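Local atomic coordinates of proline dehydrogenase (Bradyrhizobium japonicum USDA 110, PDB entry 3HAZ), a protein that probably oxidises proline to glutamate in two steps, using an FAD-dependent proline dehydrogenase and an NAD-dependent aldehyde dehydrogenase joined in one chain. Residues Phe211-Ala225 / Gln262-Leu275. Numbering follows the deposited sequence.
Sequences FDAYASAIETIGKAA and QLLDLAQRAKAHDL
Phe211 and Leu266 pack at one end of two neighbouring, nearly parallel helices (segment axes 7° apart in direction and 9.5 Å at closest approach) on the outside of the proline dehydrogenase beta/alpha barrel; strand 235-238 lies between them in the chain. Phe211 reaches helix 262-272 because chi1 of 175° sets its CG anti to N, beside its own carbonyl carbon. Leu266 CD2 sits over one ring face in a CH-pi contact, 3.9 Å from the Phe211 ring centroid, while Gln262 O and Asp265 OD2 lie at the ring edge. The other branch of Leu266, CD1, reaches Tyr214 CD2 at 3.5 Å; the Tyr214 hydroxyl is bonded beyond the pair, to Lys239 N. Midway, Ile218 splits its branches: CD1 meets Leu266 O and CG2 meets Arg269 O. The Arg269 guanidinium lays one face on Ala215 CB and donates its NE-H to Asp265 OD1 within the same helix, a salt bridge. Two waters bridge the helices, each donating to Glu219 OE2; one also links Ala215 O to Arg269 NH1, the other donates to Arg269 O. At the far end the His273 ring lies with one face over Gly222 CA in a CH-pi contact, CA 3.6 Å from the imidazole centroid, where a CB would clash. With alanine in place of His273, Glu219 OE1 would probably lose its N-H donor and Gly222 CA the ring over it. That bond, His273 NE2 to Glu219 OE1, is 2.9 Å long and almost straight at 175°, in the ring plane but above the carboxylate plane.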
ATOM      1  N   PHE A 211      21.230 -58.422   7.014  1.00 19.62           N
ATOM      2  CA  PHE A 211      21.349 -59.556   6.098  1.00 21.24           C
ATOM      3  C   PHE A 211      20.666 -60.789   6.687  1.00 25.74           C
ATOM      4  O   PHE A 211      19.857 -61.431   6.023  1.00 21.75           O
ATOM      5  CB  PHE A 211      22.815 -59.875   5.773  1.00 22.52           C
ATOM      6  CG  PHE A 211      22.988 -61.113   4.937  1.00 25.83           C
ATOM      7  CD1 PHE A 211      23.098 -61.026   3.559  1.00 28.60           C
ATOM      8  CD2 PHE A 211      23.011 -62.370   5.530  1.00 28.60           C
ATOM      9  CE1 PHE A 211      23.240 -62.175   2.786  1.00 34.59           C
ATOM     10  CE2 PHE A 211      23.154 -63.519   4.763  1.00 30.52           C
ATOM     11  CZ  PHE A 211      23.266 -63.423   3.390  1.00 28.96           C
ATOM     12  N   ASP A 212      20.998 -61.109   7.937  1.00 29.37           N
ATOM     13  CA  ASP A 212      20.422 -62.273   8.608  1.00 25.31           C
ATOM     14  C   ASP A 212      18.903 -62.157   8.734  1.00 21.33           C
ATOM     15  O   ASP A 212      18.181 -63.125   8.509  1.00 24.71           O
ATOM     16  CB  ASP A 212      21.050 -62.469   9.991  1.00 27.06           C
ATOM     17  CG  ASP A 212      22.517 -62.862   9.918  1.00 32.33           C
ATOM     18  OD1 ASP A 212      22.974 -63.295   8.839  1.00 33.55           O
ATOM     19  OD2 ASP A 212      23.215 -62.736  10.944  1.00 32.98           O
ATOM     20  N   ALA A 213      18.422 -60.972   9.093  1.00 18.02           N
ATOM     21  CA  ALA A 213      16.980 -60.748   9.201  1.00 22.04           C
ATOM     22  C   ALA A 213      16.263 -60.996   7.871  1.00 27.73           C
ATOM     23  O   ALA A 213      15.221 -61.665   7.833  1.00 26.01           O
ATOM     24  CB  ALA A 213      16.681 -59.338   9.726  1.00 16.58           C
ATOM     25  N   TYR A 214      16.812 -60.458   6.785  1.00 20.23           N
ATOM     26  CA  TYR A 214      16.243 -60.705   5.461  1.00 18.28           C
ATOM     27  C   TYR A 214      16.241 -62.202   5.161  1.00 22.26           C
ATOM     28  O   TYR A 214      15.247 -62.745   4.689  1.00 22.19           O
ATOM     29  CB  TYR A 214      17.051 -60.007   4.364  1.00 17.96           C
ATOM     30  CG  TYR A 214      16.962 -58.494   4.324  1.00 27.23           C
ATOM     31  CD1 TYR A 214      15.743 -57.837   4.439  1.00 31.17           C
ATOM     32  CD2 TYR A 214      18.107 -57.723   4.120  1.00 22.81           C
ATOM     33  CE1 TYR A 214      15.671 -56.439   4.384  1.00 33.54           C
ATOM     34  CE2 TYR A 214      18.048 -56.336   4.059  1.00 18.47           C
ATOM     35  CZ  TYR A 214      16.830 -55.700   4.196  1.00 28.89           C
ATOM     36  OH  TYR A 214      16.778 -54.328   4.130  1.00 27.36           O
ATOM     37  N   ALA A 215      17.381 -62.847   5.412  1.00 20.55           N
ATOM     38  CA  ALA A 215      17.531 -64.273   5.157  1.00 29.52           C
ATOM     39  C   ALA A 215      16.472 -65.041   5.923  1.00 27.33           C
ATOM     40  O   ALA A 215      15.810 -65.913   5.370  1.00 28.41           O
ATOM     41  CB  ALA A 215      18.931 -64.746   5.548  1.00 28.26           C
ATOM     42  N   SER A 216      16.308 -64.700   7.198  1.00 27.97           N
ATOM     43  CA  SER A 216      15.285 -65.323   8.032  1.00 26.28           C
ATOM     44  C   SER A 216      13.875 -65.043   7.512  1.00 26.00           C
ATOM     45  O   SER A 216      13.015 -65.926   7.541  1.00 29.25           O
ATOM     46  CB  SER A 216      15.407 -64.864   9.492  1.00 25.50           C
ATOM     47  OG  SER A 216      16.593 -65.360  10.098  1.00 32.04           O
ATOM     48  N   ALA A 217      13.633 -63.819   7.041  1.00 18.74           N
ATOM     49  CA  ALA A 217      12.303 -63.447   6.549  1.00 16.61           C
ATOM     50  C   ALA A 217      11.948 -64.241   5.289  1.00 20.28           C
ATOM     51  O   ALA A 217      10.824 -64.718   5.125  1.00 17.06           O
ATOM     52  CB  ALA A 217      12.229 -61.925   6.275  1.00 22.60           C
ATOM     53  N   ILE A 218      12.922 -64.357   4.393  1.00 21.36           N
ATOM     54  CA  ILE A 218      12.765 -65.127   3.173  1.00 24.89           C
ATOM     55  C   ILE A 218      12.375 -66.593   3.462  1.00 27.89           C
ATOM     56  O   ILE A 218      11.500 -67.141   2.799  1.00 30.07           O
ATOM     57  CB  ILE A 218      14.043 -65.038   2.312  1.00 20.10           C
ATOM     58  CG1 ILE A 218      14.127 -63.655   1.660  1.00 22.25           C
ATOM     59  CG2 ILE A 218      14.068 -66.135   1.254  1.00 20.96           C
ATOM     60  CD1 ILE A 218      15.497 -63.345   1.038  1.00 29.46           C
ATOM     61  N   GLU A 219      12.999 -67.215   4.462  1.00 24.11           N
ATOM     62  CA  GLU A 219      12.618 -68.572   4.853  1.00 32.67           C
ATOM     63  C   GLU A 219      11.195 -68.628   5.411  1.00 34.80           C
ATOM     64  O   GLU A 219      10.404 -69.500   5.037  1.00 30.39           O
ATOM     65  CB  GLU A 219      13.618 -69.169   5.842  1.00 31.53           C
ATOM     66  CG  GLU A 219      14.989 -69.376   5.238  1.00 37.94           C
ATOM     67  CD  GLU A 219      14.920 -70.038   3.870  1.00 38.66           C
ATOM     68  OE1 GLU A 219      14.307 -71.123   3.757  1.00 36.90           O
ATOM     69  OE2 GLU A 219      15.487 -69.478   2.908  1.00 27.08           O
ATOM     70  N   THR A 220      10.861 -67.692   6.294  1.00 30.25           N
ATOM     71  CA  THR A 220       9.509 -67.631   6.844  1.00 28.76           C
ATOM     72  C   THR A 220       8.467 -67.469   5.739  1.00 31.63           C
ATOM     73  O   THR A 220       7.503 -68.233   5.664  1.00 30.46           O
ATOM     74  CB  THR A 220       9.355 -66.479   7.854  1.00 32.65           C
ATOM     75  OG1 THR A 220      10.209 -66.721   8.976  1.00 36.02           O
ATOM     76  CG2 THR A 220       7.901 -66.365   8.332  1.00 23.02           C
ATOM     77  N   ILE A 221       8.665 -66.464   4.893  1.00 30.98           N
ATOM     78  CA  ILE A 221       7.762 -66.207   3.775  1.00 35.28           C
ATOM     79  C   ILE A 221       7.685 -67.428   2.875  1.00 30.90           C
ATOM     80  O   ILE A 221       6.601 -67.818   2.431  1.00 34.97           O
ATOM     81  CB  ILE A 221       8.239 -65.014   2.921  1.00 38.69           C
ATOM     82  CG1 ILE A 221       7.997 -63.697   3.649  1.00 49.54           C
ATOM     83  CG2 ILE A 221       7.531 -64.995   1.579  1.00 35.24           C
ATOM     84  CD1 ILE A 221       8.703 -62.523   2.994  1.00 52.26           C
ATOM     85  N   GLY A 222       8.850 -68.020   2.616  1.00 32.15           N
ATOM     86  CA  GLY A 222       8.972 -69.176   1.746  1.00 30.71           C
ATOM     87  C   GLY A 222       8.107 -70.344   2.178  1.00 39.41           C
ATOM     88  O   GLY A 222       7.311 -70.864   1.394  1.00 30.90           O
ATOM     89  N   LYS A 223       8.255 -70.751   3.432  1.00 37.73           N
ATOM     90  CA  LYS A 223       7.526 -71.898   3.953  1.00 37.90           C
ATOM     91  C   LYS A 223       6.011 -71.681   3.958  1.00 41.46           C
ATOM     92  O   LYS A 223       5.244 -72.626   4.125  1.00 43.14           O
ATOM     93  CB  LYS A 223       8.023 -72.254   5.357  1.00 44.55           C
ATOM     94  CG  LYS A 223       9.516 -72.563   5.416  1.00 53.47           C
ATOM     95  CD  LYS A 223       9.905 -73.204   6.742  1.00 63.01           C
ATOM     96  CE  LYS A 223       9.507 -72.334   7.923  1.00 66.90           C
ATOM     97  NZ  LYS A 223       9.933 -72.931   9.219  1.00 68.80           N
ATOM     98  N   ALA A 224       5.587 -70.436   3.769  1.00 36.40           N
ATOM     99  CA  ALA A 224       4.168 -70.116   3.705  1.00 46.25           C
ATOM    100  C   ALA A 224       3.823 -69.342   2.427  1.00 45.58           C
ATOM    101  O   ALA A 224       3.137 -68.326   2.478  1.00 51.04           O
ATOM    102  CB  ALA A 224       3.760 -69.318   4.939  1.00 43.60           C
ATOM    103  N   ALA A 225       4.293 -69.832   1.283  1.00 36.75           N
ATOM    104  CA  ALA A 225       4.164 -69.097   0.027  1.00 36.07           C
ATOM    105  C   ALA A 225       2.997 -69.528  -0.868  1.00 45.57           C
ATOM    106  O   ALA A 225       2.669 -68.842  -1.836  1.00 45.86           O
ATOM    107  CB  ALA A 225       5.465 -69.164  -0.755  1.00 35.46           C
ATOM    108  N   GLN A 262      26.561 -60.032  -1.107  1.00 29.67           N
ATOM    109  CA  GLN A 262      25.530 -60.083  -0.081  1.00 28.04           C
ATOM    110  C   GLN A 262      24.133 -60.064  -0.700  1.00 24.09           C
ATOM    111  O   GLN A 262      23.292 -60.901  -0.371  1.00 28.81           O
ATOM    112  CB  GLN A 262      25.693 -58.913   0.897  1.00 29.31           C
ATOM    113  CG  GLN A 262      27.113 -58.719   1.401  1.00 32.01           C
ATOM    114  CD  GLN A 262      27.493 -59.672   2.514  1.00 47.22           C
ATOM    115  OE1 GLN A 262      26.898 -60.741   2.678  1.00 39.39           O
ATOM    116  NE2 GLN A 262      28.504 -59.288   3.290  1.00 57.92           N
ATOM    117  N   LEU A 263      23.890 -59.104  -1.591  1.00 25.53           N
ATOM    118  CA  LEU A 263      22.594 -58.978  -2.256  1.00 26.43           C
ATOM    119  C   LEU A 263      22.318 -60.198  -3.120  1.00 26.45           C
ATOM    120  O   LEU A 263      21.175 -60.624  -3.258  1.00 29.75           O
ATOM    121  CB  LEU A 263      22.542 -57.720  -3.134  1.00 28.65           C
ATOM    122  CG  LEU A 263      21.150 -57.370  -3.682  1.00 26.03           C
ATOM    123  CD1 LEU A 263      20.197 -56.989  -2.550  1.00 21.53           C
ATOM    124  CD2 LEU A 263      21.203 -56.261  -4.730  1.00 21.27           C
ATOM    125  N   LEU A 264      23.373 -60.747  -3.713  1.00 24.54           N
ATOM    126  CA  LEU A 264      23.240 -61.952  -4.524  1.00 28.78           C
ATOM    127  C   LEU A 264      22.786 -63.142  -3.675  1.00 25.14           C
ATOM    128  O   LEU A 264      21.884 -63.878  -4.060  1.00 27.93           O
ATOM    129  CB  LEU A 264      24.561 -62.278  -5.231  1.00 24.68           C
ATOM    130  CG  LEU A 264      24.537 -63.542  -6.089  1.00 26.59           C
ATOM    131  CD1 LEU A 264      23.377 -63.511  -7.069  1.00 28.91           C
ATOM    132  CD2 LEU A 264      25.859 -63.734  -6.823  1.00 21.90           C
ATOM    133  N   ASP A 265      23.420 -63.320  -2.520  1.00 28.83           N
ATOM    134  CA  ASP A 265      23.067 -64.398  -1.599  1.00 31.50           C
ATOM    135  C   ASP A 265      21.587 -64.325  -1.231  1.00 29.74           C
ATOM    136  O   ASP A 265      20.873 -65.331  -1.262  1.00 28.30           O
ATOM    137  CB  ASP A 265      23.942 -64.316  -0.342  1.00 36.99           C
ATOM    138  CG  ASP A 265      23.779 -65.521   0.579  1.00 37.36           C
ATOM    139  OD1 ASP A 265      22.809 -66.290   0.428  1.00 38.55           O
ATOM    140  OD2 ASP A 265      24.634 -65.694   1.467  1.00 39.93           O
ATOM    141  N   LEU A 266      21.124 -63.127  -0.893  1.00 28.21           N
ATOM    142  CA  LEU A 266      19.719 -62.940  -0.549  1.00 24.07           C
ATOM    143  C   LEU A 266      18.779 -63.215  -1.736  1.00 23.95           C
ATOM    144  O   LEU A 266      17.749 -63.852  -1.572  1.00 25.05           O
ATOM    145  CB  LEU A 266      19.481 -61.550   0.037  1.00 20.88           C
ATOM    146  CG  LEU A 266      20.080 -61.250   1.420  1.00 24.44           C
ATOM    147  CD1 LEU A 266      19.791 -59.801   1.837  1.00 24.53           C
ATOM    148  CD2 LEU A 266      19.571 -62.228   2.484  1.00 21.82           C
ATOM    149  N   ALA A 267      19.146 -62.746  -2.925  1.00 22.83           N
ATOM    150  CA  ALA A 267      18.351 -62.994  -4.131  1.00 25.19           C
ATOM    151  C   ALA A 267      18.237 -64.492  -4.431  1.00 25.14           C
ATOM    152  O   ALA A 267      17.177 -64.977  -4.821  1.00 26.26           O
ATOM    153  CB  ALA A 267      18.961 -62.265  -5.328  1.00 27.93           C
ATOM    154  N   GLN A 268      19.339 -65.212  -4.249  1.00 22.10           N
ATOM    155  CA  GLN A 268      19.365 -66.653  -4.462  1.00 26.61           C
ATOM    156  C   GLN A 268      18.420 -67.364  -3.491  1.00 30.56           C
ATOM    157  O   GLN A 268      17.726 -68.306  -3.862  1.00 28.00           O
ATOM    158  CB  GLN A 268      20.786 -67.190  -4.308  1.00 22.71           C
ATOM    159  CG  GLN A 268      21.797 -66.641  -5.330  1.00 25.45           C
ATOM    160  CD  GLN A 268      23.209 -67.150  -5.075  1.00 32.99           C
ATOM    161  OE1 GLN A 268      23.524 -67.607  -3.971  1.00 31.46           O
ATOM    162  NE2 GLN A 268      24.065 -67.085  -6.095  1.00 27.31           N
ATOM    163  N   ARG A 269      18.395 -66.899  -2.250  1.00 29.54           N
ATOM    164  CA  ARG A 269      17.529 -67.487  -1.242  1.00 30.48           C
ATOM    165  C   ARG A 269      16.067 -67.239  -1.583  1.00 32.47           C
ATOM    166  O   ARG A 269      15.215 -68.095  -1.345  1.00 23.59           O
ATOM    167  CB  ARG A 269      17.855 -66.916   0.134  1.00 31.66           C
ATOM    168  CG  ARG A 269      19.137 -67.477   0.741  1.00 34.54           C
ATOM    169  CD  ARG A 269      19.679 -66.537   1.804  1.00 34.06           C
ATOM    170  NE  ARG A 269      20.878 -67.062   2.440  1.00 31.04           N
ATOM    171  CZ  ARG A 269      20.867 -67.868   3.494  1.00 37.53           C
ATOM    172  NH1 ARG A 269      19.713 -68.252   4.028  1.00 38.48           N
ATOM    173  NH2 ARG A 269      22.008 -68.295   4.011  1.00 41.75           N
ATOM    174  N   ALA A 270      15.784 -66.055  -2.126  1.00 22.27           N
ATOM    175  CA  ALA A 270      14.439 -65.702  -2.559  1.00 26.33           C
ATOM    176  C   ALA A 270      14.054 -66.524  -3.789  1.00 27.14           C
ATOM    177  O   ALA A 270      12.937 -67.025  -3.893  1.00 23.53           O
ATOM    178  CB  ALA A 270      14.364 -64.207  -2.869  1.00 22.17           C
ATOM    179  N   LYS A 271      14.992 -66.653  -4.721  1.00 26.61           N
ATOM    180  CA  LYS A 271      14.772 -67.444  -5.923  1.00 31.58           C
ATOM    181  C   LYS A 271      14.380 -68.878  -5.572  1.00 32.02           C
ATOM    182  O   LYS A 271      13.467 -69.442  -6.172  1.00 25.81           O
ATOM    183  CB  LYS A 271      16.025 -67.439  -6.808  1.00 27.16           C
ATOM    184  CG  LYS A 271      15.986 -68.478  -7.928  1.00 31.55           C
ATOM    185  CD  LYS A 271      17.132 -68.269  -8.910  1.00 35.27           C
ATOM    186  CE  LYS A 271      17.111 -69.294 -10.032  1.00 37.98           C
ATOM    187  NZ  LYS A 271      17.687 -70.600  -9.616  1.00 28.79           N
ATOM    188  N   ALA A 272      15.069 -69.459  -4.593  1.00 31.10           N
ATOM    189  CA  ALA A 272      14.805 -70.835  -4.186  1.00 36.56           C
ATOM    190  C   ALA A 272      13.365 -71.041  -3.700  1.00 34.35           C
ATOM    191  O   ALA A 272      12.854 -72.151  -3.747  1.00 31.33           O
ATOM    192  CB  ALA A 272      15.804 -71.287  -3.126  1.00 36.52           C
ATOM    193  N   HIS A 273      12.714 -69.977  -3.235  1.00 29.95           N
ATOM    194  CA  HIS A 273      11.297 -70.065  -2.882  1.00 25.10           C
ATOM    195  C   HIS A 273      10.437 -69.415  -3.952  1.00 25.77           C
ATOM    196  O   HIS A 273       9.226 -69.250  -3.769  1.00 23.44           O
ATOM    197  CB  HIS A 273      11.012 -69.416  -1.524  1.00 25.19           C
ATOM    198  CG  HIS A 273      11.544 -70.192  -0.363  1.00 32.71           C
ATOM    199  ND1 HIS A 273      11.228 -71.515  -0.146  1.00 22.12           N
ATOM    200  CD2 HIS A 273      12.370 -69.829   0.647  1.00 32.50           C
ATOM    201  CE1 HIS A 273      11.838 -71.938   0.948  1.00 33.33           C
ATOM    202  NE2 HIS A 273      12.541 -70.935   1.446  1.00 36.12           N
ATOM    203  N   ASP A 274      11.071 -69.044  -5.061  1.00 24.37           N
ATOM    204  CA  ASP A 274      10.394 -68.394  -6.180  1.00 19.32           C
ATOM    205  C   ASP A 274       9.597 -67.179  -5.722  1.00 24.39           C
ATOM    206  O   ASP A 274       8.421 -67.043  -6.052  1.00 27.42           O
ATOM    207  CB  ASP A 274       9.472 -69.381  -6.898  1.00 28.93           C
ATOM    208  CG  ASP A 274       9.054 -68.893  -8.274  1.00 36.26           C
ATOM    209  OD1 ASP A 274       9.830 -68.136  -8.893  1.00 37.42           O
ATOM    210  OD2 ASP A 274       7.954 -69.262  -8.733  1.00 39.95           O
ATOM    211  N   LEU A 275      10.245 -66.299  -4.963  1.00 22.36           N
ATOM    212  CA  LEU A 275       9.589 -65.115  -4.413  1.00 27.36           C
ATOM    213  C   LEU A 275       9.811 -63.875  -5.277  1.00 19.68           C
ATOM    214  O   LEU A 275      10.709 -63.838  -6.110  1.00 22.99           O
ATOM    215  CB  LEU A 275      10.098 -64.833  -2.992  1.00 24.21           C
ATOM    216  CG  LEU A 275       9.939 -65.932  -1.931  1.00 27.55           C
ATOM    217  CD1 LEU A 275      10.574 -65.468  -0.621  1.00 24.15           C
ATOM    218  CD2 LEU A 275       8.469 -66.308  -1.728  1.00 17.18           C
TER
HETATM  219  O   HOH W   1      16.929 -67.334   3.475  1.00 31.79           O
HETATM  220  O   HOH W   2      15.916 -70.131   0.453  1.00 26.89           O